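Local structure of D-threo-3-hydroxyaspartate dehydratase (Delftia, 3WQC) at residues Arg175-Ala183 with Glu202-Leu213. The protein catalyses the pyridoxal-phosphate-dependent deamination of D-threo-3-hydroxyaspartate to oxaloacetate and ammonium, and also dehydrates L-threo- and L-erythro-3-hydroxyaspartate and D-serine. Numbering follows the deposited sequence.
Sequences RLGGVLTHA and ERAGCVQAAEAL. With PLP (pyridoxal-5'-phosphate), chain J.
Val179 points its two methyls at helix 202-213: CG1 lies 3.6 Å from CD1 of Leu213, the two side chains running past each other in opposite directions, while CG2 packs 3.8 Å from CB of Ala210 and just as far from SG of Cys206. The short side chain of Ala210 is consistent with the close approach of the axes, 8.2 Å, and the branched valine touches several helix residues at once. With SG anti to its backbone N (chi1 -154°), Cys206 lays its sulfur against the strand, SG 3.8 Å from Leu180 C. Strand and helix run roughly antiparallel (147°), as in the beta/alpha units of the TIM-like barrel of the alanine racemase N-terminal domain; alternate residues Val179, Thr181 and Ala183 face the helix, whereas His182 turns to the cofactor. Thr181 suits the border: CG2 sits 3.4 Å from CG of Glu202, and OG1 is hydrogen-bonded to Ile145 O and Thr147 OG1. The N-H of Ala183 gives OE2 of the extended Glu202 a bent hydrogen bond (N to OE2 2.8 Å, 138°) from above the carboxylate plane; OE1 is hydrogen-bonded to Thr230 OG1, which should steady the buried carboxylate. Next door, the His182 ring has PLP C3 over its centre, and its ND1 is hydrogen-bonded to Gly226 O.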
ATOM      1  N   ARG B 175     -30.407   0.473  20.378  1.00 12.85           N
ATOM      2  CA  ARG B 175     -30.535   1.926  20.449  1.00 13.50           C
ATOM      3  C   ARG B 175     -30.331   2.438  19.037  1.00 13.20           C
ATOM      4  O   ARG B 175     -29.172   2.423  18.525  1.00 12.89           O
ATOM      5  CB  ARG B 175     -29.449   2.520  21.385  1.00 15.07           C
ATOM      6  CG  ARG B 175     -29.381   4.065  21.368  1.00 21.96           C
ATOM      7  CD  ARG B 175     -28.343   4.637  22.385  1.00 30.31           C
ATOM      8  NE  ARG B 175     -28.752   4.337  23.732  1.00 41.07           N
ATOM      9  CZ  ARG B 175     -28.363   5.029  24.781  1.00 73.35           C
ATOM     10  NH1 ARG B 175     -28.828   4.722  25.971  1.00 64.56           N
ATOM     11  NH2 ARG B 175     -27.482   6.004  24.632  1.00118.41           N
ATOM     12  N   LEU B 176     -31.379   2.895  18.362  1.00 12.49           N
ATOM     13  CA  LEU B 176     -31.253   3.484  17.031  1.00 11.17           C
ATOM     14  C   LEU B 176     -30.759   4.918  17.278  1.00 12.41           C
ATOM     15  O   LEU B 176     -31.471   5.818  17.795  1.00 13.74           O
ATOM     16  CB  LEU B 176     -32.634   3.498  16.371  1.00 13.03           C
ATOM     17  CG  LEU B 176     -32.688   4.187  15.038  1.00 14.81           C
ATOM     18  CD1 LEU B 176     -31.739   3.821  14.014  1.00 20.99           C
ATOM     19  CD2 LEU B 176     -34.104   4.197  14.391  1.00 15.15           C
ATOM     20  N   GLY B 177     -29.482   5.167  17.008  1.00 11.79           N
ATOM     21  CA  GLY B 177     -28.823   6.344  17.512  1.00 12.03           C
ATOM     22  C   GLY B 177     -28.729   7.476  16.518  1.00 11.05           C
ATOM     23  O   GLY B 177     -28.360   8.623  16.885  1.00 13.78           O
ATOM     24  N   GLY B 178     -29.012   7.224  15.222  1.00 11.85           N
ATOM     25  CA  GLY B 178     -28.787   8.284  14.260  1.00 13.42           C
ATOM     26  C   GLY B 178     -28.741   7.737  12.855  1.00 10.96           C
ATOM     27  O   GLY B 178     -28.921   6.540  12.600  1.00 11.33           O
ATOM     28  N   VAL B 179     -28.448   8.671  11.916  1.00 10.01           N
ATOM     29  CA  VAL B 179     -28.187   8.354  10.513  1.00 11.40           C
ATOM     30  C   VAL B 179     -26.866   8.994  10.130  1.00 10.01           C
ATOM     31  O   VAL B 179     -26.449  10.031  10.703  1.00 11.39           O
ATOM     32  CB  VAL B 179     -29.279   8.887   9.534  1.00 10.94           C
ATOM     33  CG1 VAL B 179     -30.527   8.009   9.705  1.00 11.53           C
ATOM     34  CG2 VAL B 179     -29.653  10.374   9.798  1.00 12.63           C
ATOM     35  N   LEU B 180     -26.167   8.412   9.138  1.00  9.58           N
ATOM     36  CA  LEU B 180     -24.950   9.035   8.671  1.00  9.63           C
ATOM     37  C   LEU B 180     -24.873   8.865   7.151  1.00  9.65           C
ATOM     38  O   LEU B 180     -25.432   7.876   6.600  1.00 11.75           O
ATOM     39  CB  LEU B 180     -23.660   8.451   9.322  1.00 11.28           C
ATOM     40  CG  LEU B 180     -23.220   7.049   8.859  1.00 10.78           C
ATOM     41  CD1 LEU B 180     -21.735   6.818   9.265  1.00 15.12           C
ATOM     42  CD2 LEU B 180     -24.091   5.898   9.435  1.00 11.56           C
ATOM     43  N   THR B 181     -24.101   9.742   6.490  1.00 10.93           N
ATOM     44  CA  THR B 181     -23.881   9.600   5.073  1.00 10.70           C
ATOM     45  C   THR B 181     -22.456  10.083   4.794  1.00 11.44           C
ATOM     46  O   THR B 181     -21.939  10.936   5.578  1.00 12.46           O
ATOM     47  CB  THR B 181     -24.904  10.416   4.204  1.00 11.94           C
ATOM     48  OG1 THR B 181     -24.726   9.967   2.842  1.00 13.09           O
ATOM     49  CG2 THR B 181     -24.684  11.888   4.313  1.00 13.53           C
ATOM     50  N   HIS B 182     -21.845   9.568   3.712  1.00 12.28           N
ATOM     51  CA  HIS B 182     -20.560  10.053   3.260  1.00 11.38           C
ATOM     52  C   HIS B 182     -20.648  10.332   1.825  1.00 12.20           C
ATOM     53  O   HIS B 182     -20.816   9.369   0.979  1.00 15.43           O
ATOM     54  CB  HIS B 182     -19.549   8.911   3.513  1.00 13.02           C
ATOM     55  CG  HIS B 182     -18.183   9.114   2.912  1.00 12.74           C
ATOM     56  ND1 HIS B 182     -17.312  10.183   3.229  1.00 14.99           N
ATOM     57  CD2 HIS B 182     -17.501   8.326   1.955  1.00 15.15           C
ATOM     58  CE1 HIS B 182     -16.124   9.972   2.514  1.00 16.47           C
ATOM     59  NE2 HIS B 182     -16.258   8.919   1.746  1.00 17.54           N
ATOM     60  N   ALA B 183     -20.528  11.624   1.419  1.00 14.58           N
ATOM     61  CA  ALA B 183     -20.719  11.925  -0.009  1.00 16.34           C
ATOM     62  C   ALA B 183     -19.384  11.797  -0.750  1.00 15.51           C
ATOM     63  O   ALA B 183     -18.765  12.804  -1.145  1.00 17.83           O
ATOM     64  CB  ALA B 183     -21.391  13.281  -0.216  1.00 21.74           C
ATOM     65  N   GLU B 202     -25.848  16.296   0.185  1.00 15.38           N
ATOM     66  CA  GLU B 202     -25.473  15.349   1.271  1.00 16.10           C
ATOM     67  C   GLU B 202     -26.237  15.729   2.575  1.00 14.97           C
ATOM     68  O   GLU B 202     -26.847  14.881   3.241  1.00 14.72           O
ATOM     69  CB  GLU B 202     -23.940  15.485   1.471  1.00 17.47           C
ATOM     70  CG  GLU B 202     -23.417  14.511   2.522  1.00 15.78           C
ATOM     71  CD  GLU B 202     -21.923  14.671   2.864  1.00 19.05           C
ATOM     72  OE1 GLU B 202     -21.376  15.816   2.836  1.00 21.60           O
ATOM     73  OE2 GLU B 202     -21.290  13.635   3.260  1.00 19.02           O
ATOM     74  N   ARG B 203     -26.244  17.052   2.919  1.00 14.73           N
ATOM     75  CA  ARG B 203     -26.945  17.523   4.119  1.00 17.12           C
ATOM     76  C   ARG B 203     -28.412  17.206   3.955  1.00 15.57           C
ATOM     77  O   ARG B 203     -29.056  16.659   4.873  1.00 15.66           O
ATOM     78  CB  ARG B 203     -26.770  19.077   4.304  1.00 16.72           C
ATOM     79  CG  ARG B 203     -27.379  19.636   5.567  1.00 16.49           C
ATOM     80  CD  ARG B 203     -27.735  21.114   5.391  1.00 18.29           C
ATOM     81  NE  ARG B 203     -28.838  21.308   4.377  1.00 18.78           N
ATOM     82  CZ  ARG B 203     -30.143  21.000   4.596  1.00 15.97           C
ATOM     83  NH1 ARG B 203     -30.608  20.663   5.810  1.00 20.42           N
ATOM     84  NH2 ARG B 203     -30.993  21.178   3.565  1.00 21.37           N
ATOM     85  N   ALA B 204     -28.987  17.644   2.833  1.00 16.07           N
ATOM     86  CA  ALA B 204     -30.476  17.511   2.629  1.00 16.27           C
ATOM     87  C   ALA B 204     -30.910  16.058   2.663  1.00 16.11           C
ATOM     88  O   ALA B 204     -31.930  15.714   3.293  1.00 17.09           O
ATOM     89  CB  ALA B 204     -30.896  18.152   1.291  1.00 18.86           C
ATOM     90  N   GLY B 205     -30.118  15.161   2.064  1.00 15.49           N
ATOM     91  CA  GLY B 205     -30.514  13.754   2.019  1.00 14.85           C
ATOM     92  C   GLY B 205     -30.376  13.110   3.404  1.00 15.40           C
ATOM     93  O   GLY B 205     -31.259  12.319   3.784  1.00 13.95           O
ATOM     94  N   CYS B 206     -29.316  13.423   4.179  1.00 13.00           N
ATOM     95  CA  CYS B 206     -29.199  12.779   5.497  1.00 12.80           C
ATOM     96  C   CYS B 206     -30.330  13.273   6.398  1.00 13.43           C
ATOM     97  O   CYS B 206     -30.889  12.517   7.174  1.00 12.41           O
ATOM     98  CB  CYS B 206     -27.794  13.067   6.033  1.00 14.34           C
ATOM     99  SG  CYS B 206     -27.327  11.769   7.190  1.00 15.02           S
ATOM    100  N   VAL B 207     -30.569  14.615   6.382  1.00 13.04           N
ATOM    101  CA  VAL B 207     -31.631  15.162   7.222  1.00 13.54           C
ATOM    102  C   VAL B 207     -32.998  14.618   6.746  1.00 14.41           C
ATOM    103  O   VAL B 207     -33.815  14.285   7.636  1.00 14.10           O
ATOM    104  CB  VAL B 207     -31.542  16.716   7.135  1.00 14.19           C
ATOM    105  CG1 VAL B 207     -32.792  17.320   7.817  1.00 19.35           C
ATOM    106  CG2 VAL B 207     -30.283  17.225   7.884  1.00 16.63           C
ATOM    107  N   GLN B 208     -33.200  14.445   5.441  1.00 13.68           N
ATOM    108  CA  GLN B 208     -34.466  13.843   4.971  1.00 12.97           C
ATOM    109  C   GLN B 208     -34.672  12.467   5.588  1.00 11.73           C
ATOM    110  O   GLN B 208     -35.781  12.129   6.057  1.00 12.23           O
ATOM    111  CB  GLN B 208     -34.443  13.707   3.431  1.00 14.75           C
ATOM    112  CG  GLN B 208     -35.622  12.987   2.768  1.00 14.99           C
ATOM    113  CD  GLN B 208     -35.456  12.817   1.259  1.00 25.60           C
ATOM    114  OE1 GLN B 208     -34.379  13.155   0.724  1.00 30.10           O
ATOM    115  NE2 GLN B 208     -36.324  12.088   0.642  1.00 25.97           N
ATOM    116  N   ALA B 209     -33.592  11.654   5.610  1.00 10.98           N
ATOM    117  CA  ALA B 209     -33.754  10.290   6.188  1.00  9.71           C
ATOM    118  C   ALA B 209     -34.092  10.410   7.670  1.00 10.35           C
ATOM    119  O   ALA B 209     -34.949   9.656   8.182  1.00 11.36           O
ATOM    120  CB  ALA B 209     -32.448   9.513   5.997  1.00 10.88           C
ATOM    121  N   ALA B 210     -33.384  11.321   8.403  1.00 11.30           N
ATOM    122  CA  ALA B 210     -33.631  11.447   9.876  1.00 11.98           C
ATOM    123  C   ALA B 210     -35.122  11.870  10.056  1.00 10.99           C
ATOM    124  O   ALA B 210     -35.784  11.351  10.970  1.00 12.46           O
ATOM    125  CB  ALA B 210     -32.708  12.474  10.479  1.00 12.53           C
ATOM    126  N   GLU B 211     -35.539  12.828   9.224  1.00 11.84           N
ATOM    127  CA  GLU B 211     -36.928  13.328   9.409  1.00 12.27           C
ATOM    128  C   GLU B 211     -37.979  12.252   9.120  1.00 12.84           C
ATOM    129  O   GLU B 211     -39.063  12.221   9.740  1.00 12.38           O
ATOM    130  CB  GLU B 211     -37.178  14.552   8.556  1.00 13.32           C
ATOM    131  CG  GLU B 211     -36.398  15.711   9.130  1.00 15.60           C
ATOM    132  CD  GLU B 211     -36.465  16.960   8.261  1.00 22.43           C
ATOM    133  OE1 GLU B 211     -35.989  18.062   8.677  1.00 22.98           O
ATOM    134  OE2 GLU B 211     -37.002  16.910   7.129  1.00 32.99           O
ATOM    135  N   ALA B 212     -37.681  11.356   8.175  1.00 11.20           N
ATOM    136  CA  ALA B 212     -38.619  10.225   7.861  1.00 11.98           C
ATOM    137  C   ALA B 212     -38.674   9.277   9.081  1.00 12.21           C
ATOM    138  O   ALA B 212     -39.762   8.863   9.494  1.00 11.89           O
ATOM    139  CB  ALA B 212     -38.173   9.502   6.595  1.00 13.39           C
ATOM    140  N   LEU B 213     -37.501   8.910   9.647  1.00 11.52           N
ATOM    141  CA  LEU B 213     -37.523   8.029  10.816  1.00 11.39           C
ATOM    142  C   LEU B 213     -38.344   8.690  11.957  1.00 10.60           C
ATOM    143  O   LEU B 213     -39.151   8.038  12.610  1.00 11.80           O
ATOM    144  CB  LEU B 213     -36.072   7.789  11.287  1.00 11.37           C
ATOM    145  CG  LEU B 213     -35.273   6.856  10.351  1.00 10.58           C
ATOM    146  CD1 LEU B 213     -33.778   7.041  10.764  1.00 12.96           C
ATOM    147  CD2 LEU B 213     -35.712   5.384  10.522  1.00 11.85           C
TER
HETATM  148  N1  PLP J 402     -16.867   9.115   6.571  1.00 12.46           N
HETATM  149  C2  PLP J 402     -16.681   7.866   6.097  1.00 11.46           C
HETATM  150  C2A PLP J 402     -17.762   6.819   6.233  1.00 13.68           C
HETATM  151  C3  PLP J 402     -15.421   7.541   5.472  1.00 12.81           C
HETATM  152  O3  PLP J 402     -15.231   6.307   5.031  1.00 15.43           O
HETATM  153  C4  PLP J 402     -14.433   8.583   5.362  1.00 13.72           C
HETATM  154  C4A PLP J 402     -13.171   8.261   4.782  1.00 21.05           C
HETATM  155  C5  PLP J 402     -14.721   9.875   5.895  1.00 12.50           C
HETATM  156  C6  PLP J 402     -15.995  10.116   6.431  1.00 12.80           C
HETATM  157  C5A PLP J 402     -13.721  11.000   5.799  1.00 16.46           C
HETATM  158  O4P PLP J 402     -13.571  11.392   4.357  1.00 15.07           O
HETATM  159  P   PLP J 402     -12.288  12.273   3.977  1.00 13.99           P
HETATM  160  O1P PLP J 402     -12.288  13.348   4.999  1.00 17.22           O
HETATM  161  O2P PLP J 402     -12.620  12.772   2.615  1.00 15.05           O
HETATM  162  O3P PLP J 402     -11.072  11.449   4.090  1.00 19.34           O